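Local coordinates for solute binding protein MsmE (Bacillus subtilis subsp. subtilis str. 168, PDB 4R6H) that binds melibiose, raffinose and stachyose as the solute-binding component of the MelEDC-MsmX ABC importer, at residues D143-N148 and G288-P293. Sequence-based numbering, arbitrary orientation.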
loop_
_atom_site.group_PDB
_atom_site.type_symbol
_atom_site.label_atom_id
_atom_site.label_comp_id
_atom_site.label_asym_id
_atom_site.label_seq_id
_atom_site.Cartn_x
_atom_site.Cartn_y
_atom_site.Cartn_z
ATOM N N ASP A 143 -2.570 4.513 3.573
ATOM C CA ASP A 143 -3.687 4.656 2.645
ATOM C C ASP A 143 -5.021 4.725 3.381
ATOM O O ASP A 143 -5.307 3.953 4.349
ATOM C CB ASP A 143 -3.730 3.468 1.688
ATOM C CG ASP A 143 -2.611 3.476 0.676
ATOM O OD1 ASP A 143 -2.077 4.555 0.331
ATOM O OD2 ASP A 143 -2.285 2.369 0.187
ATOM N N GLY A 144 -5.850 5.652 2.886
ATOM C CA GLY A 144 -7.236 5.767 3.270
ATOM C C GLY A 144 -8.062 6.127 2.059
ATOM O O GLY A 144 -8.090 5.382 1.047
ATOM N N LEU A 145 -8.698 7.301 2.129
ATOM C CA LEU A 145 -9.480 7.832 1.033
ATOM C C LEU A 145 -8.943 9.205 0.629
ATOM O O LEU A 145 -8.618 10.028 1.521
ATOM C CB LEU A 145 -10.943 8.010 1.458
ATOM C CG LEU A 145 -11.672 6.783 1.933
ATOM C CD1 LEU A 145 -13.019 7.133 2.515
ATOM C CD2 LEU A 145 -11.873 5.799 0.799
ATOM N N ALA A 146 -8.913 9.459 -0.661
ATOM C CA ALA A 146 -8.626 10.783 -1.192
ATOM C C ALA A 146 -9.939 11.508 -1.461
ATOM O O ALA A 146 -10.947 10.894 -1.808
ATOM C CB ALA A 146 -7.821 10.695 -2.456
ATOM N N TYR A 147 -9.946 12.843 -1.291
ATOM C CA TYR A 147 -11.184 13.563 -1.433
ATOM C C TYR A 147 -10.946 15.009 -1.835
ATOM O O TYR A 147 -9.883 15.570 -1.589
ATOM C CB TYR A 147 -11.992 13.527 -0.134
ATOM C CG TYR A 147 -11.390 14.326 0.987
ATOM C CD1 TYR A 147 -10.279 13.875 1.702
ATOM C CD2 TYR A 147 -11.872 15.597 1.295
ATOM C CE1 TYR A 147 -9.716 14.641 2.724
ATOM C CE2 TYR A 147 -11.330 16.335 2.303
ATOM C CZ TYR A 147 -10.254 15.856 3.019
ATOM O OH TYR A 147 -9.649 16.642 4.002
ATOM N N ASN A 148 -11.969 15.604 -2.440
ATOM C CA ASN A 148 -11.957 17.008 -2.849
ATOM C C ASN A 148 -12.410 17.861 -1.684
ATOM O O ASN A 148 -13.564 17.815 -1.290
ATOM C CB ASN A 148 -12.869 17.176 -4.056
ATOM C CG ASN A 148 -12.880 18.565 -4.597
ATOM O OD1 ASN A 148 -12.889 19.546 -3.832
ATOM N ND2 ASN A 148 -12.922 18.675 -5.913
ATOM N N GLY A 288 -7.235 16.157 -0.465
ATOM C CA GLY A 288 -6.746 15.697 0.813
ATOM C C GLY A 288 -6.874 14.196 0.952
ATOM O O GLY A 288 -7.464 13.539 0.106
ATOM N N ILE A 289 -6.304 13.677 2.031
ATOM C CA ILE A 289 -6.506 12.267 2.396
ATOM C C ILE A 289 -6.989 12.154 3.826
ATOM O O ILE A 289 -6.692 13.005 4.676
ATOM C CB ILE A 289 -5.241 11.376 2.157
ATOM C CG1 ILE A 289 -4.021 11.951 2.886
ATOM C CG2 ILE A 289 -4.979 11.248 0.677
ATOM C CD1 ILE A 289 -2.825 11.046 2.989
ATOM N N ILE A 290 -7.763 11.108 4.078
ATOM C CA ILE A 290 -8.188 10.710 5.402
ATOM C C ILE A 290 -7.927 9.221 5.567
ATOM O O ILE A 290 -7.857 8.497 4.591
ATOM C CB ILE A 290 -9.691 11.032 5.675
ATOM C CG1 ILE A 290 -10.597 10.330 4.674
ATOM C CG2 ILE A 290 -9.906 12.530 5.672
ATOM C CD1 ILE A 290 -12.062 10.653 4.936
ATOM N N PRO A 291 -7.813 8.771 6.835
ATOM C CA PRO A 291 -7.620 7.357 7.091
ATOM C C PRO A 291 -8.830 6.543 6.604
ATOM O O PRO A 291 -9.921 7.089 6.367
ATOM C CB PRO A 291 -7.537 7.279 8.623
ATOM C CG PRO A 291 -7.410 8.641 9.133
ATOM C CD PRO A 291 -7.782 9.587 8.050
ATOM N N THR A 292 -8.636 5.249 6.497
ATOM C CA THR A 292 -9.726 4.333 6.152
ATOM C C THR A 292 -10.752 4.347 7.268
ATOM O O THR A 292 -10.393 4.124 8.422
ATOM C CB THR A 292 -9.200 2.892 5.959
ATOM O OG1 THR A 292 -8.232 2.876 4.898
ATOM C CG2 THR A 292 -10.310 1.947 5.568
ATOM N N PRO A 293 -12.032 4.630 6.942
ATOM C CA PRO A 293 -13.048 4.595 7.996
ATOM C C PRO A 293 -13.170 3.249 8.695
ATOM O O PRO A 293 -13.029 2.191 8.071
ATOM C CB PRO A 293 -14.323 4.917 7.237
ATOM C CG PRO A 293 -13.893 5.772 6.079
ATOM C CD PRO A 293 -12.559 5.148 5.677
HETATM O O HOH W 1 -7.520 15.578 5.251
#
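Leu145 with Ile290 and Tyr147 with Gly288 are the two hydrogen-bonded pairs of an antiparallel beta pairing, part of the mixed sheet in one lobe of this bacterial solute-binding protein. The short strand axes run at 143° to one another and approach to 4.6 Å. At the first pair both bonds are 2.9 Å long, from Leu145 N to Ile290 O and from Ile290 N to Leu145 O; Tyr147 and Gly288 exchange an equivalent couple. Between them lies the non-hydrogen-bonded pair Ala146 and Ile289, where Ile289 CA sends its hydrogen toward Leu145 O. Strand 265-269 flanks 143-148 on its other edge, bonding through Thr268 and Ala266, so the pairing illustrates how an interior strand divides its backbone groups between neighbours on both edges; Asp143 bonds in addition to Ile304 of strand 303-306.

Side chains alternate between the faces. Ile289 CG2 lies 4.3 Å from Ala146 CB on one; Leu145, Ile290 and Tyr147 share the other. There Leu145 CD1 meets Pro293 CD at 3.8 Å, the two side chains crossing at about a right angle. Tyr147 has CG between its own backbone N and carbonyl carbon (chi1 69°), which swings the ring over Gly288, a residue with no side chain to obstruct it. Gly288 N sits above one ring face, offset toward the rim, while Tyr147 CE1 packs 3.6 Å from Ile290 CG2. Beyond the ring edge, in its plane, a water 2.7 Å from Tyr147 OH donates a hydrogen bond to Ile289 O at 2.8 Å.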